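Local coordinates for protein Dye type peroxidase A (Streptomyces lividans 1326, PDB 6GZW) that is a haem-containing dye-decolourising peroxidase that probably uses hydrogen peroxide to oxidise dyes and other reducing substrates, at residues His15-Pro20 with Met215-Tyr220; Asp72-Ala77 with Ala138-Arg143; Val222-Arg227 with Arg331-Val336; Gly246-Asp251 with Ser259-Ser264. All blocks are in the same frame, centred on the assembly; numbering follows the deposited sequence. Where two conformers were deposited one is given.

Contact 1. Residues His15-Pro20 with Met215-Tyr220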
# COMPACT_ATOMS: atom_id res chain seq x y z
N HIS A 15 4.84 22.52 12.90
CA HIS A 15 4.85 23.33 14.12
C HIS A 15 3.42 23.74 14.48
O HIS A 15 2.63 24.09 13.60
CB HIS A 15 5.71 24.59 13.97
CG HIS A 15 7.18 24.31 13.92
ND1 HIS A 15 7.97 24.69 12.86
CD2 HIS A 15 8.01 23.73 14.81
CE1 HIS A 15 9.22 24.34 13.09
NE2 HIS A 15 9.28 23.76 14.27
N GLY A 16 3.11 23.70 15.77
CA GLY A 16 1.78 24.07 16.27
C GLY A 16 1.52 23.64 17.72
O GLY A 16 2.33 22.98 18.36
N LYS A 17 0.36 24.05 18.23
CA LYS A 17 -0.04 23.67 19.58
C LYS A 17 -0.17 22.14 19.73
O LYS A 17 0.27 21.56 20.72
CB LYS A 17 -1.36 24.38 19.93
CG LYS A 17 -1.93 24.08 21.30
CD LYS A 17 -3.28 24.78 21.42
CE LYS A 17 -3.82 24.79 22.84
NZ LYS A 17 -5.07 25.62 22.90
N HIS A 18 -0.78 21.50 18.73
CA HIS A 18 -0.96 20.05 18.67
C HIS A 18 -0.05 19.46 17.60
O HIS A 18 0.25 20.13 16.61
CB HIS A 18 -2.41 19.71 18.34
CG HIS A 18 -3.41 20.37 19.24
ND1 HIS A 18 -3.40 20.19 20.61
CD2 HIS A 18 -4.40 21.25 18.98
CE1 HIS A 18 -4.37 20.91 21.15
NE2 HIS A 18 -4.98 21.57 20.18
N GLN A 19 0.38 18.22 17.80
CA GLN A 19 1.09 17.49 16.73
C GLN A 19 0.14 17.22 15.58
O GLN A 19 -1.06 16.99 15.82
CB GLN A 19 1.65 16.19 17.24
CG GLN A 19 2.91 16.31 18.09
CD GLN A 19 3.55 14.95 18.32
OE1 GLN A 19 4.10 14.35 17.37
NE2 GLN A 19 3.50 14.46 19.55
N PRO A 20 0.67 17.22 14.34
CA PRO A 20 -0.10 16.78 13.17
C PRO A 20 -0.44 15.27 13.25
O PRO A 20 0.14 14.53 14.04
CB PRO A 20 0.85 17.06 12.01
CG PRO A 20 2.18 16.80 12.60
CD PRO A 20 2.11 17.34 14.00
N MET A 215 2.81 16.61 29.12
CA MET A 215 1.74 16.22 28.19
C MET A 215 0.75 17.31 27.77
O MET A 215 -0.22 17.03 27.06
CB MET A 215 1.00 14.99 28.73
CG MET A 215 1.62 13.66 28.32
SD MET A 215 1.62 13.36 26.54
CE MET A 215 -0.14 13.20 26.25
N ALA A 216 0.98 18.55 28.21
CA ALA A 216 0.09 19.67 27.86
C ALA A 216 -0.20 19.80 26.36
O ALA A 216 0.72 19.73 25.54
CB ALA A 216 0.65 20.98 28.41
N ASN A 217 -1.49 19.89 26.00
CA ASN A 217 -1.95 19.91 24.61
C ASN A 217 -1.70 18.59 23.83
O ASN A 217 -1.85 18.57 22.62
CB ASN A 217 -1.38 21.10 23.87
CG ASN A 217 -1.60 22.39 24.62
OD1 ASN A 217 -2.72 22.65 25.07
ND2 ASN A 217 -0.54 23.19 24.81
N GLY A 218 -1.32 17.54 24.53
CA GLY A 218 -1.13 16.22 23.94
C GLY A 218 -2.40 15.40 23.89
O GLY A 218 -3.49 15.86 24.28
N SER A 219 -2.29 14.18 23.40
CA SER A 219 -3.42 13.24 23.37
C SER A 219 -2.90 11.83 23.57
O SER A 219 -1.71 11.60 23.36
CB SER A 219 -4.17 13.35 22.05
OG SER A 219 -5.38 12.61 22.08
N TYR A 220 -3.76 10.91 24.00
CA TYR A 220 -3.41 9.50 24.17
C TYR A 220 -3.98 8.76 22.96
O TYR A 220 -5.16 8.90 22.64
CB TYR A 220 -3.93 8.92 25.49
CG TYR A 220 -3.20 9.58 26.63
CD1 TYR A 220 -1.95 9.10 27.03
CD2 TYR A 220 -3.68 10.72 27.22
CE1 TYR A 220 -1.22 9.75 28.01
CE2 TYR A 220 -2.96 11.36 28.22
CZ TYR A 220 -1.74 10.87 28.60
OH TYR A 220 -0.99 11.46 29.57
O HOH W 1 1.64 22.78 22.95
O HOH W 2 -0.52 17.07 20.36

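Contact 2. Residues Asp72-Ala77 with Ala138-Arg143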
# COMPACT_ATOMS: atom_id res chain seq x y z
N ASP A 72 16.67 10.52 -2.34
CA ASP A 72 15.98 10.97 -3.56
C ASP A 72 14.64 10.25 -3.84
O ASP A 72 14.03 10.56 -4.85
CB ASP A 72 16.86 10.87 -4.81
CG ASP A 72 18.06 11.77 -4.73
OD1 ASP A 72 17.88 12.97 -4.53
OD2 ASP A 72 19.18 11.26 -4.93
N VAL A 73 14.18 9.37 -2.95
CA VAL A 73 12.94 8.61 -3.21
C VAL A 73 11.72 9.55 -3.35
O VAL A 73 10.84 9.29 -4.17
CB VAL A 73 12.69 7.52 -2.13
CG1 VAL A 73 11.31 6.89 -2.25
CG2 VAL A 73 13.76 6.44 -2.22
N ALA A 74 11.69 10.63 -2.55
CA ALA A 74 10.57 11.59 -2.62
C ALA A 74 10.81 12.76 -3.57
O ALA A 74 9.96 13.63 -3.73
CB ALA A 74 10.20 12.06 -1.23
N ARG A 75 11.95 12.76 -4.26
CA ARG A 75 12.33 13.88 -5.04
C ARG A 75 11.30 14.11 -6.16
O ARG A 75 10.78 13.14 -6.76
CB ARG A 75 13.76 13.66 -5.56
CG ARG A 75 14.36 14.86 -6.24
CD ARG A 75 15.81 14.59 -6.52
NE ARG A 75 16.44 15.76 -7.08
CZ ARG A 75 17.72 16.10 -6.94
NH1 ARG A 75 18.56 15.38 -6.18
NH2 ARG A 75 18.16 17.20 -7.54
N ASP A 76 11.03 15.41 -6.38
CA ASP A 76 10.08 15.97 -7.36
C ASP A 76 8.63 15.98 -6.88
O ASP A 76 7.80 16.68 -7.48
CB ASP A 76 10.17 15.31 -8.73
CG ASP A 76 11.59 15.35 -9.32
OD1 ASP A 76 12.22 16.46 -9.36
OD2 ASP A 76 12.08 14.28 -9.73
N ALA A 77 8.31 15.16 -5.87
CA ALA A 77 6.96 15.14 -5.32
C ALA A 77 6.80 16.35 -4.41
O ALA A 77 7.76 16.83 -3.82
CB ALA A 77 6.70 13.85 -4.54
N ALA A 138 5.53 8.77 1.47
CA ALA A 138 5.38 8.08 2.72
C ALA A 138 6.56 7.14 3.04
O ALA A 138 7.05 7.12 4.17
CB ALA A 138 4.08 7.28 2.72
N PHE A 139 6.97 6.35 2.06
CA PHE A 139 8.07 5.41 2.28
C PHE A 139 9.37 6.14 2.64
O PHE A 139 10.09 5.79 3.58
CB PHE A 139 8.34 4.53 1.08
CG PHE A 139 9.43 3.54 1.34
CD1 PHE A 139 9.17 2.38 2.06
CD2 PHE A 139 10.75 3.83 0.99
CE1 PHE A 139 10.19 1.51 2.41
CE2 PHE A 139 11.77 2.96 1.35
CZ PHE A 139 11.51 1.78 2.02
N HIS A 140 9.64 7.19 1.89
CA HIS A 140 10.83 8.01 2.13
C HIS A 140 10.85 8.51 3.58
O HIS A 140 11.88 8.47 4.22
CB HIS A 140 10.85 9.17 1.15
CG HIS A 140 11.88 10.22 1.41
ND1 HIS A 140 11.57 11.44 1.98
CD2 HIS A 140 13.20 10.28 1.10
CE1 HIS A 140 12.68 12.18 2.05
NE2 HIS A 140 13.68 11.49 1.53
N ALA A 141 9.69 8.95 4.10
CA ALA A 141 9.62 9.36 5.50
C ALA A 141 9.80 8.21 6.49
O ALA A 141 10.53 8.32 7.48
CB ALA A 141 8.32 10.09 5.75
N LEU A 142 9.16 7.07 6.24
CA LEU A 142 9.38 5.88 7.08
C LEU A 142 10.86 5.51 7.17
O LEU A 142 11.41 5.28 8.24
CB LEU A 142 8.60 4.68 6.54
CG LEU A 142 8.87 3.32 7.21
CD1 LEU A 142 8.53 3.30 8.70
CD2 LEU A 142 8.15 2.22 6.47
N ARG A 143 11.49 5.43 6.02
CA ARG A 143 12.88 5.05 5.96
C ARG A 143 13.77 6.07 6.66
O ARG A 143 14.72 5.71 7.37
CB ARG A 143 13.27 4.86 4.49
CG ARG A 143 14.70 4.39 4.23
CD ARG A 143 15.06 3.11 4.97
NE ARG A 143 16.40 2.63 4.61
CZ ARG A 143 17.02 1.56 5.12
NH1 ARG A 143 16.47 0.81 6.06
NH2 ARG A 143 18.22 1.23 4.66

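Contact 3. Residues Val222-Arg227 with Arg331-Val336. With HEM (protoporphyrin IX containing Fe), chain C.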
# COMPACT_ATOMS: atom_id res chain seq x y z
N VAL A 222 -4.66 5.00 21.19
CA VAL A 222 -4.74 3.55 21.27
C VAL A 222 -4.79 3.05 19.84
O VAL A 222 -5.67 3.47 19.08
CB VAL A 222 -5.97 3.07 22.07
CG1 VAL A 222 -6.14 1.56 21.98
CG2 VAL A 222 -5.85 3.55 23.52
N VAL A 223 -3.81 2.22 19.49
CA VAL A 223 -3.70 1.54 18.19
C VAL A 223 -4.18 0.12 18.42
O VAL A 223 -3.74 -0.54 19.38
CB VAL A 223 -2.24 1.51 17.74
CG1 VAL A 223 -2.07 0.73 16.44
CG2 VAL A 223 -1.70 2.91 17.62
N ARG A 224 -5.06 -0.37 17.54
CA ARG A 224 -5.46 -1.79 17.52
C ARG A 224 -5.38 -2.31 16.11
O ARG A 224 -5.97 -1.71 15.20
CB ARG A 224 -6.89 -1.98 18.05
CG ARG A 224 -7.14 -1.35 19.43
CD ARG A 224 -6.46 -2.10 20.56
NE ARG A 224 -7.21 -3.31 20.91
CZ ARG A 224 -7.13 -3.94 22.08
NH1 ARG A 224 -6.28 -3.55 23.03
NH2 ARG A 224 -7.92 -5.01 22.29
N ARG A 225 -4.65 -3.41 15.92
CA ARG A 225 -4.61 -4.10 14.65
C ARG A 225 -5.80 -5.06 14.72
O ARG A 225 -5.71 -6.09 15.38
CB ARG A 225 -3.30 -4.86 14.44
CG ARG A 225 -3.20 -5.56 13.08
CD ARG A 225 -2.02 -6.51 13.05
NE ARG A 225 -1.88 -7.20 11.76
CZ ARG A 225 -1.37 -6.64 10.66
NH1 ARG A 225 -0.98 -5.37 10.65
NH2 ARG A 225 -1.27 -7.34 9.54
N ILE A 226 -6.88 -4.74 14.00
CA ILE A 226 -8.10 -5.53 14.09
C ILE A 226 -8.30 -6.23 12.76
O ILE A 226 -8.61 -5.60 11.75
CB ILE A 226 -9.32 -4.65 14.42
CG1 ILE A 226 -9.05 -3.78 15.65
CG2 ILE A 226 -10.53 -5.53 14.66
CD1 ILE A 226 -10.19 -2.85 15.99
N ARG A 227 -8.13 -7.56 12.76
CA ARG A 227 -8.35 -8.33 11.57
C ARG A 227 -9.82 -8.43 11.33
O ARG A 227 -10.60 -8.60 12.26
CB ARG A 227 -7.74 -9.73 11.69
CG ARG A 227 -7.94 -10.59 10.45
CD ARG A 227 -6.91 -11.70 10.35
NE ARG A 227 -7.08 -12.72 11.39
CZ ARG A 227 -7.87 -13.78 11.29
NH1 ARG A 227 -8.63 -13.98 10.23
NH2 ARG A 227 -7.89 -14.66 12.28
N ARG A 331 -11.74 7.52 29.67
CA ARG A 331 -12.95 8.20 29.18
C ARG A 331 -13.11 8.12 27.65
O ARG A 331 -13.74 8.98 27.04
CB ARG A 331 -12.94 9.68 29.60
CG ARG A 331 -12.89 9.89 31.11
CD ARG A 331 -13.32 11.29 31.55
NE ARG A 331 -12.46 12.39 31.09
CZ ARG A 331 -11.26 12.72 31.58
NH1 ARG A 331 -10.67 12.03 32.55
NH2 ARG A 331 -10.62 13.77 31.06
N GLY A 332 -12.52 7.08 27.04
CA GLY A 332 -12.61 6.91 25.59
C GLY A 332 -12.59 5.43 25.26
O GLY A 332 -13.53 4.70 25.55
N PHE A 333 -11.48 4.98 24.67
CA PHE A 333 -11.34 3.59 24.23
C PHE A 333 -11.72 2.55 25.27
O PHE A 333 -12.46 1.61 24.96
CB PHE A 333 -9.91 3.32 23.75
CG PHE A 333 -9.67 1.89 23.33
CD1 PHE A 333 -10.05 1.47 22.07
CD2 PHE A 333 -9.14 0.96 24.20
CE1 PHE A 333 -9.86 0.15 21.68
CE2 PHE A 333 -8.98 -0.37 23.84
CZ PHE A 333 -9.34 -0.78 22.56
N VAL A 334 -11.24 2.71 26.51
CA VAL A 334 -11.33 1.63 27.49
C VAL A 334 -12.79 1.25 27.83
O VAL A 334 -13.16 0.10 27.65
CB VAL A 334 -10.46 1.90 28.72
CG1 VAL A 334 -10.69 0.84 29.80
CG2 VAL A 334 -9.00 1.91 28.30
N PRO A 335 -13.59 2.21 28.30
CA PRO A 335 -14.99 1.84 28.62
C PRO A 335 -15.83 1.39 27.43
O PRO A 335 -16.68 0.51 27.57
CB PRO A 335 -15.56 3.10 29.28
CG PRO A 335 -14.67 4.21 28.83
CD PRO A 335 -13.30 3.60 28.66
N VAL A 336 -15.56 1.93 26.25
CA VAL A 336 -16.30 1.54 25.06
C VAL A 336 -15.90 0.10 24.71
O VAL A 336 -16.76 -0.74 24.49
CB VAL A 336 -16.08 2.51 23.89
CG1 VAL A 336 -16.77 2.00 22.63
CG2 VAL A 336 -16.59 3.91 24.25
CHA HEM C . -18.73 3.96 14.58
CHB HEM C . -17.01 0.17 12.10
CHC HEM C . -14.06 -0.83 15.83
CHD HEM C . -15.78 2.93 18.27
C1A HEM C . -18.53 3.03 13.60
C2A HEM C . -19.27 2.96 12.38
C3A HEM C . -18.78 1.90 11.70
C4A HEM C . -17.74 1.30 12.49
CMA HEM C . -19.19 1.40 10.33
CAA HEM C . -20.39 3.88 11.93
CBA HEM C . -20.00 5.12 11.13
CGA HEM C . -19.26 6.10 11.97
O1A HEM C . -19.85 6.93 12.72
O2A HEM C . -18.00 6.10 11.95
C1B HEM C . -16.02 -0.42 12.91
C2B HEM C . -15.22 -1.53 12.51
C3B HEM C . -14.38 -1.85 13.53
C4B HEM C . -14.69 -0.86 14.61
CMB HEM C . -15.33 -2.26 11.20
CAB HEM C . -13.30 -2.85 13.60
CBB HEM C . -12.65 -3.31 12.55
C1C HEM C . -14.29 0.06 16.85
C2C HEM C . -13.62 0.06 18.10
C3C HEM C . -14.13 1.13 18.81
C4C HEM C . -15.08 1.80 17.95
CMC HEM C . -12.60 -0.92 18.59
CAC HEM C . -13.85 1.58 20.19
CBC HEM C . -13.37 0.84 21.21
C1D HEM C . -16.69 3.52 17.38
C2D HEM C . -17.36 4.78 17.76
C3D HEM C . -18.19 5.08 16.74
C4D HEM C . -18.00 3.98 15.75
CMD HEM C . -17.14 5.61 19.02
CAD HEM C . -19.11 6.29 16.66
CBD HEM C . -20.43 6.05 17.39
CGD HEM C . -21.28 7.29 17.35
O1D HEM C . -22.15 7.44 16.45
O2D HEM C . -21.08 8.18 18.20
NA HEM C . -17.66 1.95 13.70
NB HEM C . -15.69 -0.08 14.16
NC HEM C . -15.20 1.07 16.79
ND HEM C . -17.16 3.02 16.23
FE HEM C . -16.47 1.51 15.24
O HOH W 3 -15.01 2.61 14.48

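Contact 4. Residues Gly246-Asp251 with Ser259-Ser264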
# COMPACT_ATOMS: atom_id res chain seq x y z
N GLY A 246 -26.05 -1.11 12.51
CA GLY A 246 -27.14 -0.15 12.75
C GLY A 246 -27.21 1.02 11.78
O GLY A 246 -27.98 1.99 11.98
N ARG A 247 -26.43 0.94 10.69
CA ARG A 247 -26.41 1.92 9.64
C ARG A 247 -26.34 1.21 8.29
O ARG A 247 -25.82 0.11 8.18
CB ARG A 247 -25.19 2.84 9.76
CG ARG A 247 -25.29 3.83 10.91
CD ARG A 247 -24.03 4.63 11.15
NE ARG A 247 -24.20 5.61 12.23
CZ ARG A 247 -24.82 6.79 12.09
NH1 ARG A 247 -25.36 7.16 10.95
NH2 ARG A 247 -24.87 7.64 13.14
N ARG A 248 -26.91 1.84 7.27
CA ARG A 248 -26.97 1.29 5.94
C ARG A 248 -25.60 1.35 5.27
O ARG A 248 -24.84 2.30 5.46
CB ARG A 248 -27.97 2.07 5.08
CG ARG A 248 -29.38 2.09 5.63
CD ARG A 248 -30.40 2.45 4.56
NE ARG A 248 -30.38 3.87 4.18
CZ ARG A 248 -31.32 4.78 4.49
NH1 ARG A 248 -32.38 4.46 5.24
NH2 ARG A 248 -31.20 6.03 4.04
N LYS A 249 -25.31 0.35 4.45
CA LYS A 249 -24.05 0.31 3.71
C LYS A 249 -24.06 1.30 2.55
O LYS A 249 -23.02 1.91 2.26
CB LYS A 249 -23.75 -1.10 3.19
CG LYS A 249 -23.59 -2.14 4.29
CD LYS A 249 -22.97 -3.45 3.80
CE LYS A 249 -21.46 -3.39 3.73
NZ LYS A 249 -20.92 -4.58 3.03
N SER A 250 -25.20 1.47 1.89
CA SER A 250 -25.25 2.34 0.71
C SER A 250 -24.81 3.78 1.02
O SER A 250 -23.99 4.36 0.31
CB SER A 250 -26.66 2.33 0.09
OG SER A 250 -27.64 2.64 1.06
N ASP A 251 -25.41 4.35 2.06
CA ASP A 251 -25.28 5.79 2.36
C ASP A 251 -24.89 6.12 3.79
O ASP A 251 -24.74 7.30 4.13
CB ASP A 251 -26.58 6.50 1.96
CG ASP A 251 -27.78 6.09 2.81
OD1 ASP A 251 -27.67 5.21 3.69
OD2 ASP A 251 -28.88 6.64 2.59
N SER A 259 -36.10 6.82 3.65
CA SER A 259 -35.46 6.83 2.35
C SER A 259 -34.77 8.16 2.05
O SER A 259 -33.86 8.22 1.23
CB SER A 259 -36.51 6.59 1.27
OG SER A 259 -37.55 7.58 1.35
N GLY A 260 -35.25 9.22 2.68
CA GLY A 260 -34.63 10.52 2.63
C GLY A 260 -33.46 10.73 3.56
O GLY A 260 -32.78 11.75 3.45
N ALA A 261 -33.23 9.79 4.48
CA ALA A 261 -32.17 9.97 5.48
C ALA A 261 -30.82 9.79 4.82
O ALA A 261 -30.70 9.03 3.86
CB ALA A 261 -32.34 8.97 6.60
N THR A 262 -29.81 10.45 5.36
CA THR A 262 -28.41 10.30 4.95
C THR A 262 -27.56 9.98 6.17
O THR A 262 -28.07 9.86 7.27
CB THR A 262 -27.93 11.60 4.27
OG1 THR A 262 -27.89 12.66 5.23
CG2 THR A 262 -28.86 11.97 3.11
N GLU A 263 -26.24 9.87 5.99
CA GLU A 263 -25.35 9.55 7.09
C GLU A 263 -25.47 10.48 8.30
O GLU A 263 -25.34 10.01 9.43
CB GLU A 263 -23.88 9.48 6.60
CG GLU A 263 -23.29 10.83 6.26
CD GLU A 263 -21.85 10.77 5.76
OE1 GLU A 263 -21.02 10.04 6.34
OE2 GLU A 263 -21.57 11.54 4.82
N SER A 264 -25.76 11.77 8.07
CA SER A 264 -25.85 12.76 9.14
C SER A 264 -27.19 12.78 9.85
O SER A 264 -27.32 13.42 10.87
CB SER A 264 -25.59 14.17 8.59
OG SER A 264 -26.57 14.53 7.62
O HOH W 4 -25.24 9.82 3.25

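Contact 1. Residues His15-Pro20 with Met215-Tyr220
H18 and K17 reach across to N217, which stands at the third position of the type II turn M215-G218. The imidazole of H18 presents its edge to the turn: ND1 donates to N217 O over 3.0 Å, with an N-H...O angle of 162° and the acceptor almost exactly in the ring plane. The donor approaches off to one side of the C=O bond, 136° at the oxygen. The same oxygen receives a second bond, from a water that also takes the N-H of Q19, so this turn carbonyl is gripped twice. Replacing H18 by an alanine is likely to cost N217 O one of these two bonds and to leave F200 without the ring it stacks on. The contact pins the loop between helix 6-9 and strand 29-37, near the chain start, to the turn that leads into strand 219-228 of the second ferredoxin-like half of the dye-peroxidase fold. N217 can be followed outward. Its CB lies 3.6 Å from K17 O; CG then swings beside its own backbone N (chi1 -51°) and sits 3.7 Å from K17 CG. OD1 meets the aliphatic K17 CE at 3.3 Å, a contact without a hydrogen bond, while ND2 donates to a water that in turn donates to K17 O. The lysine is extended and crosses the asparagine at about a right angle, carrying NZ past the amide to a salt bridge with E203.

Contact 2. Residues Asp72-Ala77 with Ala138-Arg143
V73 and A74, at the middle of the type I turn D72-R75, pack against H140 and F139 on helix 135-149. The apolar contacts are modest: V73 CB and H140 CB approach to 4.1 Å as the two side chains run antiparallel, flank to flank, and V73 CG1 lies at the ring edge of F139, 4.5 Å from CD2. One CH-pi contact adds to them. A74 CB sits over a face of the H140 imidazole, 3.8 Å from its centroid and 27° off the normal, shifted toward the rim near ND1. H140 has CG anti to its backbone N (chi1 170°), which carries the ring out from the helix to A74 of the turn; NE2 is hydrogen-bonded to D70, which probably limits rotation of the ring. No hydrogen bond joins the two segments. The polar work is done inside the turn, where R75 NH1 forms a salt bridge with D72 OD1 at 3.0 Å, from above the carboxylate plane. The second subunit then closes over the site: its H307 meets the F139 ring edge-to-face, and its E234 and D231 form salt bridges with R143. The arrangement is loop-on-helix packing in the N-terminal ferredoxin-like half of the dye-peroxidase fold, placed at the dimer interface.

Contact 3. Residues Val222-Arg227 with Arg331-Val336
This contact lines the haem pocket at the vinyl-bearing side of the porphyrin, where F333, at the start of helix 333-343, lays its ring against V222 and R224 of strand 219-228. V222 CG1 stands directly over the centre of the phenyl face, 3.6 Å from the centroid and only 5° off the normal, a well-centred CH-pi contact. A chi1 of 178° points the F333 ring out from the helix to the strand, and its far end, CZ, comes over one face of the R224 guanidinium, 3.7 Å from NE. The two planes are inclined by 50°, so this is not a parallel stack. R224 is bent at chi2 and chi3, which folds CG and CD along the phenyl rim while the guanidinium turns to its polar partners, D115, H352 and S355. Strand and helix both belong to the C-terminal ferredoxin-like half of the dye-peroxidase fold, in which the antiparallel sheet backs the haem. The phenyl ring also touches the cofactor, F333 CD1 lying 3.5 Å from the vinyl carbon HEM CBC. Substituting F333 by an alanine is likely to open a gap between strand and helix, leaving V222 CG1 without its ring face and that vinyl group freer to turn. Neighbouring residues extend the wall: V336 CG1 packs 3.8 Å from HEM CAC, and I226 CG2 lies 3.7 Å from HEM CBB on the other vinyl.

Contact 4. Residues Gly246-Asp251 with Ser259-Ser264
R247 and D251 meet E263, and R248 meets A261, where two passes of the loop between helices 238-245 and 285-288 come together. One direct hydrogen bond crosses the contact, and it is weak: R247 NH1 to E263 O, 3.2 Å with an angle of 131°. R247 is extended from CG to NE, and its NH1 also bonds to G252 O. A water donates to D251 O at 2.7 Å and accepts from E263 N. The charged chemistry lies within 246-251, where R248 grips D251 side-on. R248 NH2 meets the syn lone pair of D251 OD2 at 2.8 Å, nearly straight at 173°. The bond from R248 NE to D251 OD1, 3.1 Å, is more bent and tilted from the guanidinium plane. E263 CB rests 3.4 Å from D251 O in van der Waals contact. A261 O lies 3.0 Å from R248 NH2, at an angle too poor for a hydrogen bond, and 3.3 Å from D251 OD2; the arginine's charge would probably offset that approach of two acceptors. One weak arginine-to-carbonyl bond and a water bridge join the two passes, while the R248-D251 salt bridge probably helps fix the shape of 246-251, whose R247 touches the haem.

Contacts 2 and 3 are buried, contact 1 lies at the surface and contact 4 is partly buried. Contacts 1 and 3 share strand 219-228: one holds the turn entering it, the other its haem-facing side, with centres 20 Å apart. Contact 4 is nested within the chain loop closed by contact 3, and both supply haem-pocket residues, though their nearest atoms are about 13 Å apart. Contacts 2 and 4 lie 39 Å apart between centres in one chain, yet both touch the second subunit. Chemistry follows place: CH-pi and apolar packing in the buried pair, hydrogen bonds and bridging waters in contacts 1 and 4.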